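Local atomic coordinates of 5-formyl-3-hydroxy-2-methylpyridine 4-carboxylate 5-dehydrogenase (Mesorhizobium japonicum MAFF 303099, PDB entry 4OM8), a protein that oxidises the vitamin B6 degradation intermediate 5-formyl-3-hydroxy-2-methylpyridine-4-carboxylate with NAD+ and can also reduce it with NADH, acting as a homodimeric dismutase. Residues Ile2-Ile8 with Ala80-Asn86; Ala18-Ala22 with Ser170-Leu174; Val51-Ile57 with Val299-Arg303; Ile110-Ser116 with Arg132-Trp138. One frame throughout, in Å; residues are numbered along the deposited sequence.

Interaction 1 (Ile2-Ile8 with Ala80-Asn86); sequences IRNIAII and ADLVIEN. With NAD (nicotinamide-adenine-dinucleotide), chain C.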
# COMPACT_ATOMS: atom_id res chain seq x y z
N ILE A 2 -8.45 11.87 30.88
CA ILE A 2 -9.32 12.30 29.78
C ILE A 2 -10.64 11.54 29.76
O ILE A 2 -10.69 10.35 29.44
CB ILE A 2 -8.63 12.14 28.42
CG1 ILE A 2 -7.37 13.02 28.36
CG2 ILE A 2 -9.59 12.51 27.31
CD1 ILE A 2 -6.50 12.73 27.15
N ARG A 3 -11.71 12.26 30.10
CA ARG A 3 -13.07 11.73 30.01
C ARG A 3 -13.93 12.57 29.07
O ARG A 3 -14.85 12.08 28.44
CB ARG A 3 -13.73 11.70 31.40
CG ARG A 3 -12.96 10.95 32.47
CD ARG A 3 -12.94 9.45 32.20
NE ARG A 3 -12.63 8.72 33.43
CZ ARG A 3 -12.09 7.50 33.47
NH1 ARG A 3 -11.76 6.87 32.34
NH2 ARG A 3 -11.85 6.93 34.64
N ASN A 4 -13.62 13.86 29.00
CA ASN A 4 -14.45 14.81 28.27
C ASN A 4 -13.67 15.40 27.11
O ASN A 4 -12.61 15.98 27.30
CB ASN A 4 -14.95 15.91 29.20
CG ASN A 4 -15.67 15.35 30.42
OD1 ASN A 4 -16.45 14.40 30.31
ND2 ASN A 4 -15.40 15.92 31.58
N ILE A 5 -14.20 15.22 25.91
CA ILE A 5 -13.52 15.65 24.70
C ILE A 5 -14.36 16.68 23.97
O ILE A 5 -15.58 16.54 23.85
CB ILE A 5 -13.23 14.45 23.78
CG1 ILE A 5 -12.33 13.46 24.53
CG2 ILE A 5 -12.59 14.94 22.46
CD1 ILE A 5 -12.01 12.19 23.75
N ALA A 6 -13.71 17.74 23.51
CA ALA A 6 -14.32 18.69 22.59
C ALA A 6 -13.64 18.55 21.24
O ALA A 6 -12.42 18.45 21.18
CB ALA A 6 -14.21 20.13 23.10
N ILE A 7 -14.43 18.56 20.18
CA ILE A 7 -13.92 18.63 18.81
C ILE A 7 -14.32 19.96 18.18
O ILE A 7 -15.49 20.35 18.20
CB ILE A 7 -14.44 17.45 17.95
CG1 ILE A 7 -13.93 16.13 18.53
CG2 ILE A 7 -13.98 17.61 16.51
CD1 ILE A 7 -14.58 14.89 17.97
N ILE A 8 -13.32 20.66 17.65
CA ILE A 8 -13.54 21.94 16.96
C ILE A 8 -13.34 21.75 15.46
O ILE A 8 -12.20 21.59 14.99
CB ILE A 8 -12.58 23.03 17.48
CG1 ILE A 8 -12.60 23.07 19.01
CG2 ILE A 8 -12.89 24.38 16.82
CD1 ILE A 8 -13.98 23.29 19.63
N ALA A 80 -13.51 20.46 29.25
CA ALA A 80 -12.82 19.50 28.38
C ALA A 80 -11.48 19.08 28.98
O ALA A 80 -10.74 19.92 29.53
CB ALA A 80 -12.60 20.09 27.00
N ASP A 81 -11.19 17.79 28.88
CA ASP A 81 -9.87 17.25 29.22
C ASP A 81 -8.97 17.20 28.01
O ASP A 81 -7.75 17.19 28.13
CB ASP A 81 -10.01 15.85 29.81
CG ASP A 81 -10.91 15.82 31.02
OD1 ASP A 81 -10.73 16.68 31.90
OD2 ASP A 81 -11.79 14.94 31.07
N LEU A 82 -9.60 17.15 26.83
CA LEU A 82 -8.91 17.11 25.55
C LEU A 82 -9.74 17.90 24.57
O LEU A 82 -10.95 17.68 24.48
CB LEU A 82 -8.72 15.67 25.06
CG LEU A 82 -8.31 15.46 23.59
CD1 LEU A 82 -6.90 15.98 23.36
CD2 LEU A 82 -8.42 13.99 23.19
N VAL A 83 -9.11 18.87 23.90
CA VAL A 83 -9.74 19.54 22.77
C VAL A 83 -8.99 19.12 21.52
O VAL A 83 -7.77 19.28 21.44
CB VAL A 83 -9.70 21.07 22.89
CG1 VAL A 83 -10.36 21.72 21.66
CG2 VAL A 83 -10.37 21.54 24.19
N ILE A 84 -9.71 18.57 20.56
CA ILE A 84 -9.13 18.21 19.28
C ILE A 84 -9.50 19.30 18.29
O ILE A 84 -10.67 19.46 17.93
CB ILE A 84 -9.63 16.84 18.78
CG1 ILE A 84 -9.26 15.75 19.79
CG2 ILE A 84 -9.04 16.53 17.40
CD1 ILE A 84 -9.86 14.41 19.45
N GLU A 85 -8.50 20.07 17.89
CA GLU A 85 -8.70 21.10 16.88
C GLU A 85 -8.64 20.44 15.50
O GLU A 85 -7.68 19.72 15.17
CB GLU A 85 -7.64 22.20 17.01
CG GLU A 85 -7.62 23.15 15.82
CD GLU A 85 -6.70 22.66 14.73
OE1 GLU A 85 -5.51 22.45 15.02
OE2 GLU A 85 -7.17 22.48 13.59
N ASN A 86 -9.68 20.70 14.71
CA ASN A 86 -9.91 20.00 13.46
C ASN A 86 -10.47 20.97 12.40
O ASN A 86 -11.43 20.66 11.71
CB ASN A 86 -10.88 18.83 13.71
CG ASN A 86 -11.04 17.90 12.52
OD1 ASN A 86 -10.06 17.49 11.90
ND2 ASN A 86 -12.28 17.57 12.21
PA NAD C . -12.88 20.36 6.14
O1A NAD C . -12.59 21.57 5.27
O2A NAD C . -13.71 19.21 5.59
O5B NAD C . -13.58 20.88 7.49
C5B NAD C . -13.11 22.03 8.19
C4B NAD C . -14.24 22.50 9.10
O4B NAD C . -13.74 23.50 9.99
C3B NAD C . -15.38 23.13 8.30
O3B NAD C . -16.62 22.47 8.60
C2B NAD C . -15.37 24.58 8.74
O2B NAD C . -16.67 25.20 8.76
C1B NAD C . -14.78 24.48 10.13
N9A NAD C . -14.20 25.71 10.69
C8A NAD C . -13.55 26.69 10.03
N7A NAD C . -13.14 27.65 10.90
C5A NAD C . -13.53 27.29 12.13
C6A NAD C . -13.43 27.84 13.49
N6A NAD C . -12.80 29.02 13.73
N1A NAD C . -13.99 27.13 14.50
C2A NAD C . -14.62 25.96 14.28
N3A NAD C . -14.75 25.40 13.07
C4A NAD C . -14.24 26.01 11.98
O3 NAD C . -11.46 19.86 6.72
PN NAD C . -11.05 18.35 7.08
O1N NAD C . -10.73 17.59 5.81
O2N NAD C . -12.00 17.73 8.08
O5D NAD C . -9.65 18.59 7.83
C5D NAD C . -9.57 19.29 9.08
C4D NAD C . -8.14 19.19 9.58
O4D NAD C . -7.79 17.81 9.63
C3D NAD C . -7.14 19.84 8.63
O3D NAD C . -6.04 20.30 9.42
C2D NAD C . -6.66 18.69 7.76
O2D NAD C . -5.32 18.90 7.29
C1D NAD C . -6.70 17.53 8.74
N1N NAD C . -6.88 16.20 8.13
C2N NAD C . -7.60 16.02 7.00
C3N NAD C . -7.75 14.73 6.48
C7N NAD C . -8.51 14.45 5.21
O7N NAD C . -9.41 15.17 4.83
N7N NAD C . -8.13 13.39 4.51
C4N NAD C . -7.17 13.65 7.14
C5N NAD C . -6.45 13.87 8.30
C6N NAD C . -6.33 15.17 8.78
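I8 lies against V83, its CG1 3.7 Å from V83 CG1, on the sheet face that also carries A6; on the other face I5 and I7 pack along L82 and I84, with I5 CG2 4.1 Å from I84 CD1. These side chains flank two parallel strands, 4-8 and 82-85, whose axes come within 4.7 Å at 18°. The ladder alternates as parallel pairing requires: A6 N donates to L82 O (2.9 Å), I84 N to A6 O (2.8 Å), I8 N to I84 O (2.9 Å) and N86 N to I8 O (2.7 Å). Just ahead of strand 82-85, D81 OD2 accepts from R3 N (2.9 Å) and N4 N (3.0 Å). At the C-terminal ends, as in Rossmann folds, the cofactor is met: I8 CG2 is 3.5 Å from C2A of the NAD adenine. Strands 27-31 and 110-113 bond to the outer edges of 4-8 and 82-85; helix 14-23 covers I7 and I84, and helix 158-170 packs on I2 and L82.

Interaction 2 (Ala18-Ala22 with Ser170-Leu174); sequences AARLA and SIGLL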
# COMPACT_ATOMS: atom_id res chain seq x y z
N ALA A 18 -15.94 11.93 16.11
CA ALA A 18 -16.82 12.07 17.27
C ALA A 18 -17.48 10.75 17.61
O ALA A 18 -17.48 10.31 18.77
CB ALA A 18 -17.87 13.16 17.02
N ALA A 19 -18.04 10.10 16.60
CA ALA A 19 -18.70 8.81 16.81
C ALA A 19 -17.73 7.77 17.39
O ALA A 19 -18.07 7.04 18.31
CB ALA A 19 -19.29 8.31 15.51
N ARG A 20 -16.50 7.73 16.86
CA ARG A 20 -15.57 6.69 17.28
C ARG A 20 -15.11 6.92 18.70
O ARG A 20 -14.94 5.97 19.46
CB ARG A 20 -14.35 6.64 16.35
CG ARG A 20 -13.35 5.56 16.74
CD ARG A 20 -14.02 4.20 16.69
NE ARG A 20 -13.17 3.09 17.11
CZ ARG A 20 -13.05 2.68 18.37
NH1 ARG A 20 -13.71 3.31 19.35
NH2 ARG A 20 -12.28 1.63 18.66
N LEU A 21 -14.88 8.18 19.06
CA LEU A 21 -14.48 8.50 20.42
C LEU A 21 -15.60 8.19 21.41
O LEU A 21 -15.36 7.63 22.47
CB LEU A 21 -14.06 9.97 20.52
CG LEU A 21 -12.75 10.27 19.80
CD1 LEU A 21 -12.54 11.79 19.70
CD2 LEU A 21 -11.56 9.63 20.52
N ALA A 22 -16.83 8.55 21.06
CA ALA A 22 -17.95 8.25 21.95
C ALA A 22 -18.15 6.75 22.12
O ALA A 22 -18.52 6.29 23.19
CB ALA A 22 -19.22 8.88 21.42
N SER A 170 -6.57 2.69 24.77
CA SER A 170 -7.65 2.32 25.70
C SER A 170 -8.99 2.09 25.03
O SER A 170 -9.83 1.38 25.58
CB SER A 170 -7.82 3.40 26.77
OG SER A 170 -8.53 4.53 26.28
N ILE A 171 -9.22 2.68 23.87
CA ILE A 171 -10.49 2.47 23.18
C ILE A 171 -10.35 1.51 22.00
O ILE A 171 -11.27 1.36 21.21
CB ILE A 171 -11.12 3.80 22.72
CG1 ILE A 171 -10.22 4.52 21.70
CG2 ILE A 171 -11.42 4.71 23.92
CD1 ILE A 171 -10.87 5.76 21.11
N GLY A 172 -9.20 0.85 21.91
CA GLY A 172 -9.00 -0.22 20.95
C GLY A 172 -8.39 0.20 19.62
O GLY A 172 -8.42 -0.56 18.66
N LEU A 173 -7.88 1.42 19.56
CA LEU A 173 -7.27 1.92 18.34
C LEU A 173 -5.75 1.74 18.40
O LEU A 173 -5.21 1.26 19.39
CB LEU A 173 -7.66 3.38 18.11
CG LEU A 173 -9.13 3.54 17.73
CD1 LEU A 173 -9.49 5.01 17.59
CD2 LEU A 173 -9.46 2.76 16.45
N LEU A 174 -5.08 2.10 17.31
CA LEU A 174 -3.66 1.80 17.15
C LEU A 174 -2.84 3.08 17.03
O LEU A 174 -2.75 3.66 15.95
CB LEU A 174 -3.44 0.93 15.92
CG LEU A 174 -4.30 -0.33 15.82
CD1 LEU A 174 -4.10 -1.01 14.47
CD2 LEU A 174 -3.94 -1.30 16.93
O HOH W 1 -11.17 -0.42 16.97
O HOH W 2 -14.20 1.57 21.57
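R20, I171 and L173 account for most of the surface buried here, and the arginine organises the contact. Its long side chain leaves helix 14-23 and reaches the turn after helix 158-170, where NH2 donates to the backbone carbonyl of I171 (NH2 to O, 2.8 Å). Two waters also bridge the segments: one accepts from R20 NH2 at 2.9 Å and donates to G172 O at 3.2 Å, the other links R20 NH1 (2.9 Å) to I171 O (3.0 Å). L173 lies over one face of the guanidinium, its CD2 3.8 Å from R20 NH2, so the group is held at its edge by a polar partner and covered on a face by an apolar one. The CA-to-CB bond of I171 points toward the helix, and I171 CD1 lies 4.0 Å from L21 CD2. The carbonyls are presented by a Schellman motif that ends helix 158-170, with G172 at positive phi as its C-prime residue. This is structural packing within the NAD-binding domain, joining its first helix to the turn that leads into strand 174-178. Helix 35-54 packs on A19 and R20 through L52, while L21 rests on I5 and I7 of strand 4-8.

Interaction 3 (Val51-Ile57 with Val299-Arg303); sequences VLDALGI and VAVRR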
# COMPACT_ATOMS: atom_id res chain seq x y z
N VAL A 51 -21.64 2.14 10.75
CA VAL A 51 -20.35 1.59 10.33
C VAL A 51 -19.62 1.02 11.53
O VAL A 51 -19.03 -0.05 11.46
CB VAL A 51 -19.51 2.67 9.62
CG1 VAL A 51 -18.04 2.23 9.53
CG2 VAL A 51 -20.08 2.96 8.25
N LEU A 52 -19.69 1.71 12.67
CA LEU A 52 -19.05 1.20 13.87
C LEU A 52 -19.68 -0.13 14.29
O LEU A 52 -18.98 -1.04 14.74
CB LEU A 52 -19.14 2.22 15.00
CG LEU A 52 -18.34 3.50 14.78
CD1 LEU A 52 -18.53 4.41 15.99
CD2 LEU A 52 -16.88 3.19 14.62
N ASP A 53 -20.99 -0.25 14.13
CA ASP A 53 -21.67 -1.52 14.39
C ASP A 53 -21.14 -2.61 13.48
O ASP A 53 -20.84 -3.72 13.92
CB ASP A 53 -23.18 -1.39 14.20
CG ASP A 53 -23.85 -0.49 15.22
OD1 ASP A 53 -23.25 -0.22 16.29
OD2 ASP A 53 -25.00 -0.06 14.96
N ALA A 54 -21.02 -2.28 12.20
CA ALA A 54 -20.56 -3.22 11.19
C ALA A 54 -19.12 -3.64 11.45
O ALA A 54 -18.71 -4.73 11.06
CB ALA A 54 -20.70 -2.62 9.81
N LEU A 55 -18.34 -2.76 12.08
CA LEU A 55 -16.97 -3.09 12.46
C LEU A 55 -16.90 -3.92 13.74
O LEU A 55 -15.82 -4.38 14.13
CB LEU A 55 -16.15 -1.81 12.63
CG LEU A 55 -15.73 -1.15 11.32
CD1 LEU A 55 -15.21 0.25 11.59
CD2 LEU A 55 -14.66 -1.99 10.60
N GLY A 56 -18.04 -4.10 14.40
CA GLY A 56 -18.10 -4.88 15.61
C GLY A 56 -17.46 -4.18 16.80
O GLY A 56 -16.95 -4.84 17.70
N ILE A 57 -17.50 -2.85 16.79
CA ILE A 57 -16.89 -2.06 17.85
C ILE A 57 -17.89 -1.74 18.96
O ILE A 57 -18.90 -1.07 18.73
CB ILE A 57 -16.32 -0.75 17.30
CG1 ILE A 57 -15.27 -1.05 16.23
CG2 ILE A 57 -15.73 0.09 18.42
CD1 ILE A 57 -14.80 0.17 15.51
N VAL A 299 -14.53 -1.63 5.22
CA VAL A 299 -15.00 -2.28 6.44
C VAL A 299 -14.73 -3.79 6.40
O VAL A 299 -14.20 -4.35 7.36
CB VAL A 299 -16.50 -1.99 6.69
CG1 VAL A 299 -17.05 -2.92 7.75
CG2 VAL A 299 -16.66 -0.53 7.10
N ALA A 300 -15.04 -4.45 5.28
CA ALA A 300 -14.87 -5.90 5.19
C ALA A 300 -13.40 -6.31 5.28
O ALA A 300 -13.04 -7.29 5.95
CB ALA A 300 -15.49 -6.43 3.92
N VAL A 301 -12.55 -5.55 4.60
CA VAL A 301 -11.12 -5.84 4.59
C VAL A 301 -10.53 -5.65 5.99
O VAL A 301 -9.74 -6.46 6.46
CB VAL A 301 -10.38 -4.94 3.58
CG1 VAL A 301 -8.87 -4.98 3.81
CG2 VAL A 301 -10.73 -5.37 2.15
N ARG A 302 -10.94 -4.58 6.68
CA ARG A 302 -10.39 -4.33 8.00
C ARG A 302 -10.65 -5.50 8.95
O ARG A 302 -9.76 -5.90 9.70
CB ARG A 302 -10.95 -3.03 8.59
CG ARG A 302 -10.71 -2.94 10.08
CD ARG A 302 -10.95 -1.57 10.67
NE ARG A 302 -10.90 -1.67 12.12
CZ ARG A 302 -11.18 -0.68 12.97
NH1 ARG A 302 -11.54 0.52 12.52
NH2 ARG A 302 -11.11 -0.91 14.27
N ARG A 303 -11.86 -6.06 8.90
CA ARG A 303 -12.18 -7.16 9.80
C ARG A 303 -11.27 -8.35 9.53
O ARG A 303 -10.81 -9.01 10.46
CB ARG A 303 -13.65 -7.54 9.67
CG ARG A 303 -14.55 -6.39 10.09
CD ARG A 303 -15.91 -6.88 10.49
NE ARG A 303 -16.52 -7.69 9.46
CZ ARG A 303 -17.67 -8.33 9.61
NH1 ARG A 303 -18.33 -8.25 10.76
NH2 ARG A 303 -18.18 -9.06 8.62
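The last turn of helix 35-54 comes up to helix 284-305, the CA atoms of L55 and V299 lying 6.4 Å apart. G56, at positive phi, ends helix 35-54 in a Schellman motif, with I57 N bonded to L52 O (3.1 Å) and G56 N to D53 O (2.9 Å). V299 points into the gap and is met by three residues of 51-57: its CG2 is 3.9 Å from V51 CG1, and its CG1 lies 4.2 Å from A54 CB and 3.8 Å from L55 CD2. The same L55 CD2 packs at 3.7 Å on R302 CD, and I57 CD1 is 4.0 Å from R302 NH2; this guanidinium forms a salt bridge through NE with E306 and bonds through NH1 to I144 O. R303 NH1 comes within 3.6 Å of A54 O without bonding to it. This largely apolar packing joins the Rossmann domain to the C-terminal helix. L52 and I57 pack against helix 14-23, while A300 and V301 touch I304 of the second subunit.

Interaction 4 (Ile110-Ser116 with Arg132-Trp138); sequences IVASDTS and RMVGMHW. With NAD (nicotinamide-adenine-dinucleotide), chain C.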
# COMPACT_ATOMS: atom_id res chain seq x y z
N ILE A 110 -5.34 18.86 27.45
CA ILE A 110 -4.52 18.62 26.27
C ILE A 110 -5.23 19.21 25.05
O ILE A 110 -6.44 19.08 24.89
CB ILE A 110 -4.22 17.12 26.09
CG1 ILE A 110 -3.33 16.66 27.25
CG2 ILE A 110 -3.53 16.86 24.75
CD1 ILE A 110 -3.08 15.18 27.29
N VAL A 111 -4.47 19.90 24.21
CA VAL A 111 -4.98 20.40 22.95
C VAL A 111 -4.26 19.69 21.81
O VAL A 111 -3.06 19.83 21.65
CB VAL A 111 -4.81 21.91 22.83
CG1 VAL A 111 -5.38 22.40 21.51
CG2 VAL A 111 -5.52 22.60 23.99
N ALA A 112 -5.01 18.90 21.04
CA ALA A 112 -4.44 18.15 19.94
C ALA A 112 -4.87 18.74 18.62
O ALA A 112 -6.00 19.19 18.50
CB ALA A 112 -4.87 16.69 20.01
N SER A 113 -3.97 18.77 17.64
CA SER A 113 -4.35 19.16 16.29
C SER A 113 -4.40 17.95 15.38
O SER A 113 -3.51 17.10 15.43
CB SER A 113 -3.36 20.17 15.71
OG SER A 113 -3.75 20.52 14.38
N ASP A 114 -5.41 17.93 14.51
CA ASP A 114 -5.54 16.92 13.45
C ASP A 114 -4.76 17.31 12.20
O ASP A 114 -4.86 16.62 11.18
CB ASP A 114 -7.03 16.72 13.12
CG ASP A 114 -7.31 15.45 12.32
OD1 ASP A 114 -6.56 14.46 12.44
OD2 ASP A 114 -8.36 15.42 11.64
N THR A 115 -3.96 18.38 12.27
CA THR A 115 -3.23 18.87 11.09
C THR A 115 -2.43 17.77 10.39
O THR A 115 -1.85 16.89 11.03
CB THR A 115 -2.28 20.03 11.45
OG1 THR A 115 -1.69 20.54 10.24
CG2 THR A 115 -1.17 19.54 12.38
N SER A 116 -2.40 17.84 9.07
CA SER A 116 -1.53 16.96 8.29
C SER A 116 -0.16 17.58 8.01
O SER A 116 0.85 16.88 8.00
CB SER A 116 -2.21 16.58 6.98
OG SER A 116 -3.38 15.81 7.21
N ARG A 132 1.29 20.96 26.61
CA ARG A 132 0.10 20.11 26.53
C ARG A 132 -0.54 20.16 25.14
O ARG A 132 -1.68 19.71 24.96
CB ARG A 132 -0.93 20.48 27.61
CG ARG A 132 -1.26 21.97 27.81
CD ARG A 132 -2.01 22.62 26.63
NE ARG A 132 -2.21 24.05 26.90
CZ ARG A 132 -3.26 24.54 27.55
NH1 ARG A 132 -4.24 23.73 27.96
NH2 ARG A 132 -3.35 25.85 27.79
N MET A 133 0.18 20.71 24.16
CA MET A 133 -0.29 20.66 22.78
C MET A 133 0.52 19.64 21.99
O MET A 133 1.73 19.53 22.14
CB MET A 133 -0.20 22.02 22.09
CG MET A 133 -0.48 21.90 20.58
SD MET A 133 -0.76 23.46 19.75
CE MET A 133 -2.41 23.85 20.30
N VAL A 134 -0.19 18.88 21.16
CA VAL A 134 0.38 17.71 20.49
C VAL A 134 -0.35 17.48 19.18
O VAL A 134 -1.49 17.93 19.01
CB VAL A 134 0.26 16.47 21.42
CG1 VAL A 134 -1.21 16.11 21.66
CG2 VAL A 134 1.03 15.27 20.88
N GLY A 135 0.29 16.78 18.25
CA GLY A 135 -0.41 16.32 17.07
C GLY A 135 -1.11 15.01 17.33
O GLY A 135 -0.54 14.10 17.93
N MET A 136 -2.37 14.92 16.91
CA MET A 136 -3.13 13.68 16.94
C MET A 136 -3.74 13.55 15.55
O MET A 136 -4.81 14.10 15.27
CB MET A 136 -4.21 13.71 18.03
CG MET A 136 -4.97 12.41 18.21
SD MET A 136 -6.41 12.70 19.26
CE MET A 136 -6.87 11.01 19.66
N HIS A 137 -3.03 12.85 14.68
CA HIS A 137 -3.34 12.90 13.26
C HIS A 137 -4.09 11.64 12.83
O HIS A 137 -3.52 10.56 12.73
CB HIS A 137 -2.05 13.06 12.46
CG HIS A 137 -2.26 13.08 10.98
ND1 HIS A 137 -1.76 12.11 10.15
CD2 HIS A 137 -2.92 13.96 10.19
CE1 HIS A 137 -2.10 12.38 8.91
NE2 HIS A 137 -2.80 13.50 8.90
N TRP A 138 -5.39 11.81 12.62
CA TRP A 138 -6.27 10.75 12.17
C TRP A 138 -6.18 10.59 10.67
O TRP A 138 -5.56 11.40 9.98
CB TRP A 138 -7.71 11.06 12.57
CG TRP A 138 -7.96 11.17 14.05
CD1 TRP A 138 -7.44 12.09 14.93
CD2 TRP A 138 -8.85 10.35 14.81
NE1 TRP A 138 -7.94 11.88 16.20
CE2 TRP A 138 -8.81 10.81 16.15
CE3 TRP A 138 -9.68 9.26 14.50
CZ2 TRP A 138 -9.57 10.23 17.16
CZ3 TRP A 138 -10.42 8.67 15.51
CH2 TRP A 138 -10.37 9.16 16.83
PA NAD C . -12.88 20.36 6.14
O1A NAD C . -12.59 21.57 5.27
O2A NAD C . -13.71 19.21 5.59
O5B NAD C . -13.58 20.88 7.49
C5B NAD C . -13.11 22.03 8.19
C4B NAD C . -14.24 22.50 9.10
O4B NAD C . -13.74 23.50 9.99
C3B NAD C . -15.38 23.13 8.30
O3B NAD C . -16.62 22.47 8.60
C2B NAD C . -15.37 24.58 8.74
O2B NAD C . -16.67 25.20 8.76
C1B NAD C . -14.78 24.48 10.13
N9A NAD C . -14.20 25.71 10.69
C8A NAD C . -13.55 26.69 10.03
N7A NAD C . -13.14 27.65 10.90
C5A NAD C . -13.53 27.29 12.13
C6A NAD C . -13.43 27.84 13.49
N6A NAD C . -12.80 29.02 13.73
N1A NAD C . -13.99 27.13 14.50
C2A NAD C . -14.62 25.96 14.28
N3A NAD C . -14.75 25.40 13.07
C4A NAD C . -14.24 26.01 11.98
O3 NAD C . -11.46 19.86 6.72
PN NAD C . -11.05 18.35 7.08
O1N NAD C . -10.73 17.59 5.81
O2N NAD C . -12.00 17.73 8.08
O5D NAD C . -9.65 18.59 7.83
C5D NAD C . -9.57 19.29 9.08
C4D NAD C . -8.14 19.19 9.58
O4D NAD C . -7.79 17.81 9.63
C3D NAD C . -7.14 19.84 8.63
O3D NAD C . -6.04 20.30 9.42
C2D NAD C . -6.66 18.69 7.76
O2D NAD C . -5.32 18.90 7.29
C1D NAD C . -6.70 17.53 8.74
N1N NAD C . -6.88 16.20 8.13
C2N NAD C . -7.60 16.02 7.00
C3N NAD C . -7.75 14.73 6.48
C7N NAD C . -8.51 14.45 5.21
O7N NAD C . -9.41 15.17 4.83
N7N NAD C . -8.13 13.39 4.51
C4N NAD C . -7.17 13.65 7.14
C5N NAD C . -6.45 13.87 8.30
C6N NAD C . -6.33 15.17 8.78
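H137, probably important for catalysis, is tied by its imidazole to S116 of 110-116: H137 NE2 and S116 OG share a hydrogen bond at 2.9 Å, while ND1 is bonded to E149. Next to it, D114 OD1 accepts from W138 N at 2.9 Å, continuing the pairing through a side chain. Both segments border the nicotinamide: W138 O is 3.1 Å from C5N of NAD, D114 O is 3.2 Å from its C6N, and H137 NE2 is 3.7 Å from C5N. Strands 110-113 and 133-137 run parallel, joined by a beta-alpha-beta crossover through helix 120-123 in the Rossmann-type domain, though their axes splay by 43°. V111 N donates to R132 O (2.9 Å), V134 N to V111 O (3.1 Å), S113 N to V134 O (3.0 Å) and M136 N to S113 O (2.9 Å). V111 CG1 packs on M133 CE at 3.5 Å, while A112 CB lies 3.6 Å from M136 CB and 4.1 Å from V134 CG1. S113 OG accepts from T115 N at 3.0 Å, an ST turn, and is also bonded to E85 of the adjacent strand.

From the N terminus, strand 4-8 opens interaction 1, which closes at 82-85. Helix 14-23 and the end of helix 35-54 open interactions 2 and 3 inside that loop, but these close far later, at 170-174 and 299-303, so both cross interaction 1 and each other. Interaction 4 comes after interaction 1 in series and is nested within the loops of 2 and 3. Interactions 1 and 4 share one sheet through neighbouring strands 82-85 and 110-113, and both reach NAD. Interaction 2 touches both, through L21 on I84 and W138, and also interaction 3, through R20 on I57. Interaction 3, whose centre is about 25 Å from those of 1 and 4, brings in the C-terminal helix.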